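Long-range contact in glycogen synthase (Cyanobacterium sp. CLg1, PDB 6GNF), which belongs to the starch and bacterial glycogen synthase family of glycosyltransferases and holds ADP and a glycan in its pockets: residues Q267-S281 / V292-G304. Residues are numbered along the deposited sequence; the frame is centred on the assembly and turned at random.
Sequences QALTVSPNFAHEVTS and VARDVGLTGITNG. With AC1 (4,6-dideoxy-4-{[(1S,4R,5S,6S)-4,5,6-trihydroxy-3-(hydroxymethyl)cyclohex-2-en-1-yl]amino}-alpha-D-glucopyranose), chain D.
A beta-alpha-beta unit closes the edge of the N-terminal Rossmann-like sheet. Strand 298-300 is one of the two edge strands and pairs in parallel with strand 267-270. Thr270 is gripped twice: its N donates to Thr299 O at 2.8 Å, and its O accepts from Ile301 N at 2.9 Å in a nearly straight bond (167°). Water 1 joins Gln267 NE2 and Ala268 O to Thr299 OG1.

Helix 273-281 packs over the sheet. Leu298 CG is anti to the backbone N (chi1 179°), which carries the branch under that helix. There CD2 meets Val279 CG1 at 3.7 Å, the two side chains crossing at about a right angle, while CD1 lies against Ala268 CB. Gly300 fits close to the helix start, where its CA touches Ser272 O. Ser272 OG caps the helix through Phe275 N and also bonds Pro435 O.

Past the strands both segments reach the glycan pocket. Asn303 OD1 rests on Val271 CG1, and Asn303 ND2 donates to AC1 O6B at 2.8 Å. At the far end Arg294, also salt-bridged to Asp290, points NH1 at Thr280 O (2.8 Å); this oxygen lies in the guanidinium plane, but the nitrogen sits above the carbonyl plane.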
loop_
_atom_site.group_PDB
_atom_site.type_symbol
_atom_site.label_atom_id
_atom_site.label_comp_id
_atom_site.label_asym_id
_atom_site.label_seq_id
_atom_site.Cartn_x
_atom_site.Cartn_y
_atom_site.Cartn_z
ATOM N N GLN A 267 -14.216 -6.941 13.062
ATOM C CA GLN A 267 -13.894 -5.522 13.126
ATOM C C GLN A 267 -13.162 -5.052 11.883
ATOM O O GLN A 267 -12.314 -5.771 11.342
ATOM C CB GLN A 267 -13.058 -5.202 14.362
ATOM C CG GLN A 267 -12.879 -3.709 14.577
ATOM C CD GLN A 267 -12.589 -3.336 16.009
ATOM O OE1 GLN A 267 -12.570 -4.191 16.903
ATOM N NE2 GLN A 267 -12.389 -2.052 16.239
ATOM N N ALA A 268 -13.502 -3.846 11.443
ATOM C CA ALA A 268 -12.912 -3.258 10.254
ATOM C C ALA A 268 -11.989 -2.122 10.664
ATOM O O ALA A 268 -12.367 -1.270 11.455
ATOM C CB ALA A 268 -14.006 -2.751 9.335
ATOM N N LEU A 269 -10.750 -2.168 10.178
ATOM C CA LEU A 269 -9.746 -1.146 10.459
ATOM C C LEU A 269 -9.173 -0.607 9.165
ATOM O O LEU A 269 -9.258 -1.241 8.104
ATOM C CB LEU A 269 -8.591 -1.734 11.272
ATOM C CG LEU A 269 -8.892 -2.349 12.637
ATOM C CD1 LEU A 269 -7.645 -2.975 13.227
ATOM C CD2 LEU A 269 -9.445 -1.297 13.579
ATOM N N THR A 270 -8.548 0.561 9.254
ATOM C CA THR A 270 -7.794 1.091 8.121
ATOM C C THR A 270 -6.535 1.843 8.583
ATOM O O THR A 270 -6.227 1.864 9.780
ATOM C CB THR A 270 -8.687 1.934 7.190
ATOM O OG1 THR A 270 -7.985 2.192 5.966
ATOM C CG2 THR A 270 -9.105 3.234 7.851
ATOM N N VAL A 271 -5.821 2.453 7.639
ATOM C CA VAL A 271 -4.429 2.818 7.866
ATOM C C VAL A 271 -4.183 4.303 8.197
ATOM O O VAL A 271 -3.037 4.754 8.217
ATOM C CB VAL A 271 -3.548 2.339 6.697
ATOM C CG1 VAL A 271 -3.507 0.817 6.676
ATOM C CG2 VAL A 271 -4.052 2.866 5.360
ATOM N N SER A 272 -5.248 5.044 8.501
ATOM C CA SER A 272 -5.145 6.359 9.157
ATOM C C SER A 272 -6.533 6.821 9.628
ATOM O O SER A 272 -7.539 6.513 8.978
ATOM C CB SER A 272 -4.529 7.428 8.242
ATOM O OG SER A 272 -5.457 7.912 7.302
ATOM N N PRO A 273 -6.601 7.513 10.786
ATOM C CA PRO A 273 -7.881 8.034 11.285
ATOM C C PRO A 273 -8.594 8.954 10.297
ATOM O O PRO A 273 -9.814 8.960 10.229
ATOM C CB PRO A 273 -7.489 8.862 12.515
ATOM C CG PRO A 273 -6.117 8.435 12.888
ATOM C CD PRO A 273 -5.469 7.840 11.677
ATOM N N ASN A 274 -7.845 9.778 9.579
ATOM C CA ASN A 274 -8.478 10.730 8.667
ATOM C C ASN A 274 -9.024 10.033 7.430
ATOM O O ASN A 274 -10.047 10.454 6.894
ATOM C CB ASN A 274 -7.516 11.864 8.277
ATOM C CG ASN A 274 -8.205 12.961 7.484
ATOM O OD1 ASN A 274 -9.199 13.528 7.927
ATOM N ND2 ASN A 274 -7.695 13.248 6.294
ATOM N N PHE A 275 -8.339 8.988 6.970
ATOM C CA PHE A 275 -8.858 8.190 5.860
ATOM C C PHE A 275 -10.152 7.483 6.255
ATOM O O PHE A 275 -11.099 7.440 5.468
ATOM C CB PHE A 275 -7.833 7.175 5.377
ATOM C CG PHE A 275 -8.308 6.343 4.213
ATOM C CD1 PHE A 275 -8.714 6.950 3.032
ATOM C CD2 PHE A 275 -8.339 4.964 4.296
ATOM C CE1 PHE A 275 -9.149 6.192 1.960
ATOM C CE2 PHE A 275 -8.772 4.199 3.228
ATOM C CZ PHE A 275 -9.175 4.814 2.057
ATOM N N ALA A 276 -10.191 6.951 7.477
ATOM C CA ALA A 276 -11.394 6.281 7.985
ATOM C C ALA A 276 -12.571 7.252 7.951
ATOM O O ALA A 276 -13.673 6.904 7.531
ATOM C CB ALA A 276 -11.163 5.785 9.407
ATOM N N HIS A 277 -12.301 8.475 8.396
ATOM C CA HIS A 277 -13.260 9.565 8.353
ATOM C C HIS A 277 -13.753 9.821 6.932
ATOM O O HIS A 277 -14.940 10.003 6.720
ATOM C CB HIS A 277 -12.594 10.819 8.906
ATOM C CG HIS A 277 -13.548 11.912 9.231
ATOM N ND1 HIS A 277 -14.337 12.500 8.265
ATOM C CD2 HIS A 277 -13.787 12.592 10.378
ATOM C CE1 HIS A 277 -15.054 13.463 8.811
ATOM N NE2 HIS A 277 -14.740 13.538 10.091
ATOM N N GLU A 278 -12.832 9.870 5.973
ATOM C CA GLU A 278 -13.198 10.114 4.576
ATOM C C GLU A 278 -14.081 9.009 4.036
ATOM O O GLU A 278 -15.081 9.275 3.376
ATOM C CB GLU A 278 -11.956 10.236 3.699
ATOM C CG GLU A 278 -11.215 11.550 3.858
ATOM C CD GLU A 278 -9.875 11.579 3.154
ATOM O OE1 GLU A 278 -9.304 10.510 2.863
ATOM O OE2 GLU A 278 -9.411 12.707 2.889
ATOM N N VAL A 279 -13.734 7.766 4.357
ATOM C CA VAL A 279 -14.449 6.605 3.833
ATOM C C VAL A 279 -15.896 6.578 4.315
ATOM O O VAL A 279 -16.798 6.296 3.533
ATOM C CB VAL A 279 -13.731 5.292 4.214
ATOM C CG1 VAL A 279 -14.610 4.076 3.946
ATOM C CG2 VAL A 279 -12.431 5.167 3.440
ATOM N N THR A 280 -16.110 6.870 5.594
ATOM C CA THR A 280 -17.449 6.777 6.178
ATOM C C THR A 280 -18.300 8.025 5.925
ATOM O O THR A 280 -19.484 8.030 6.248
ATOM C CB THR A 280 -17.379 6.525 7.695
ATOM O OG1 THR A 280 -16.544 7.512 8.300
ATOM C CG2 THR A 280 -16.787 5.167 7.978
ATOM N N SER A 281 -17.707 9.079 5.372
ATOM C CA SER A 281 -18.391 10.373 5.261
ATOM C C SER A 281 -19.087 10.669 3.941
ATOM O O SER A 281 -19.951 11.535 3.917
ATOM C CB SER A 281 -17.419 11.512 5.524
ATOM O OG SER A 281 -16.927 11.485 6.850
ATOM N N VAL A 292 -21.836 1.095 4.023
ATOM C CA VAL A 292 -21.399 -0.168 4.611
ATOM C C VAL A 292 -20.363 0.075 5.712
ATOM O O VAL A 292 -20.484 -0.475 6.801
ATOM C CB VAL A 292 -20.837 -1.131 3.546
ATOM C CG1 VAL A 292 -20.260 -2.378 4.195
ATOM C CG2 VAL A 292 -21.922 -1.518 2.549
ATOM N N ALA A 293 -19.372 0.918 5.434
ATOM C CA ALA A 293 -18.337 1.251 6.417
ATOM C C ALA A 293 -18.923 1.891 7.676
ATOM O O ALA A 293 -18.547 1.510 8.788
ATOM C CB ALA A 293 -17.293 2.163 5.794
ATOM N N ARG A 294 -19.855 2.830 7.493
ATOM C CA ARG A 294 -20.603 3.418 8.607
ATOM C C ARG A 294 -21.367 2.380 9.410
ATOM O O ARG A 294 -21.377 2.417 10.630
ATOM C CB ARG A 294 -21.631 4.431 8.114
ATOM C CG ARG A 294 -21.073 5.802 7.851
ATOM C CD ARG A 294 -22.189 6.823 7.766
ATOM N NE ARG A 294 -23.167 6.536 6.712
ATOM C CZ ARG A 294 -23.030 6.857 5.421
ATOM N NH1 ARG A 294 -21.936 7.471 4.969
ATOM N NH2 ARG A 294 -23.998 6.548 4.564
ATOM N N ASP A 295 -22.098 1.529 8.705
ATOM C CA ASP A 295 -22.890 0.485 9.328
ATOM C C ASP A 295 -22.020 -0.409 10.211
ATOM O O ASP A 295 -22.365 -0.681 11.356
ATOM C CB ASP A 295 -23.573 -0.347 8.237
ATOM C CG ASP A 295 -24.453 -1.445 8.791
ATOM O OD1 ASP A 295 -25.131 -1.233 9.819
ATOM O OD2 ASP A 295 -24.471 -2.536 8.176
ATOM N N VAL A 296 -20.876 -0.828 9.684
ATOM C CA VAL A 296 -20.002 -1.769 10.372
ATOM C C VAL A 296 -19.090 -1.068 11.384
ATOM O O VAL A 296 -18.707 -1.674 12.387
ATOM C CB VAL A 296 -19.191 -2.563 9.328
ATOM C CG1 VAL A 296 -17.964 -3.232 9.933
ATOM C CG2 VAL A 296 -20.097 -3.592 8.670
ATOM N N GLY A 297 -18.798 0.218 11.158
ATOM C CA GLY A 297 -17.823 0.934 11.967
ATOM C C GLY A 297 -16.423 0.674 11.446
ATOM O O GLY A 297 -16.050 -0.467 11.175
ATOM N N LEU A 298 -15.650 1.742 11.287
ATOM C CA LEU A 298 -14.320 1.677 10.711
ATOM C C LEU A 298 -13.397 2.609 11.489
ATOM O O LEU A 298 -13.651 3.797 11.578
ATOM C CB LEU A 298 -14.370 2.095 9.234
ATOM C CG LEU A 298 -13.061 2.109 8.441
ATOM C CD1 LEU A 298 -12.465 0.709 8.353
ATOM C CD2 LEU A 298 -13.299 2.664 7.050
ATOM N N THR A 299 -12.331 2.054 12.063
ATOM C CA THR A 299 -11.338 2.811 12.829
ATOM C C THR A 299 -10.022 2.836 12.067
ATOM O O THR A 299 -9.637 1.837 11.455
ATOM C CB THR A 299 -11.063 2.135 14.188
ATOM O OG1 THR A 299 -12.279 2.033 14.914
ATOM C CG2 THR A 299 -10.069 2.922 15.018
ATOM N N GLY A 300 -9.316 3.962 12.157
ATOM C CA GLY A 300 -8.040 4.142 11.496
ATOM C C GLY A 300 -6.883 4.177 12.474
ATOM O O GLY A 300 -6.988 4.746 13.561
ATOM N N ILE A 301 -5.774 3.559 12.073
ATOM C CA ILE A 301 -4.517 3.610 12.812
ATOM C C ILE A 301 -3.417 3.947 11.820
ATOM O O ILE A 301 -3.180 3.195 10.885
ATOM C CB ILE A 301 -4.190 2.259 13.477
ATOM C CG1 ILE A 301 -5.280 1.888 14.481
ATOM C CG2 ILE A 301 -2.838 2.325 14.174
ATOM C CD1 ILE A 301 -5.140 0.489 15.034
ATOM N N THR A 302 -2.749 5.075 12.033
ATOM C CA THR A 302 -1.712 5.547 11.122
ATOM C C THR A 302 -0.547 4.568 11.045
ATOM O O THR A 302 0.018 4.208 12.072
ATOM C CB THR A 302 -1.190 6.924 11.581
ATOM O OG1 THR A 302 -2.272 7.857 11.590
ATOM C CG2 THR A 302 -0.099 7.453 10.660
ATOM N N ASN A 303 -0.158 4.191 9.825
ATOM C CA ASN A 303 0.979 3.294 9.628
ATOM C C ASN A 303 2.242 3.902 10.204
ATOM O O ASN A 303 2.445 5.109 10.108
ATOM C CB ASN A 303 1.257 3.030 8.141
ATOM C CG ASN A 303 0.239 2.121 7.488
ATOM O OD1 ASN A 303 -0.446 1.334 8.154
ATOM N ND2 ASN A 303 0.152 2.209 6.165
ATOM N N GLY A 304 3.087 3.056 10.781
ATOM C CA GLY A 304 4.468 3.403 11.039
ATOM C C GLY A 304 5.320 2.817 9.935
ATOM O O GLY A 304 4.821 2.453 8.856
HETATM C C1 AC1 D . -2.039 -2.771 -3.887
HETATM O O2 AC1 D . -3.947 -3.384 -2.501
HETATM C C2 AC1 D . -2.688 -2.679 -2.505
HETATM C C4A AC1 D . -1.060 2.978 1.893
HETATM C C3 AC1 D . -2.880 -1.228 -2.062
HETATM O O3 AC1 D . -3.315 -1.258 -0.699
HETATM C C4 AC1 D . -1.581 -0.405 -2.216
HETATM N N4A AC1 D . -1.690 1.013 -1.797
HETATM C C5 AC1 D . -1.142 -0.535 -3.682
HETATM O O5 AC1 D . -0.893 -1.913 -3.986
HETATM C C6 AC1 D . 0.127 0.238 -4.001
HETATM C C1B AC1 D . -2.104 1.484 -0.472
HETATM C C2B AC1 D . -2.214 3.031 -0.330
HETATM O O2B AC1 D . -2.050 3.733 -1.558
HETATM C C3B AC1 D . -1.212 3.697 0.586
HETATM O O3B AC1 D . -1.660 5.020 0.881
HETATM O O4 AC1 D . 0.051 3.587 2.560
HETATM C C5B AC1 D . -0.812 1.509 1.670
HETATM C C7B AC1 D . -1.235 0.864 0.595
HETATM C C6B AC1 D . -0.097 0.740 2.736
HETATM O O6B AC1 D . -0.871 0.871 3.930
HETATM O O HOH W 1 -13.069 -0.599 13.873
HETATM O O HOH W 2 -15.844 -2.671 12.702
#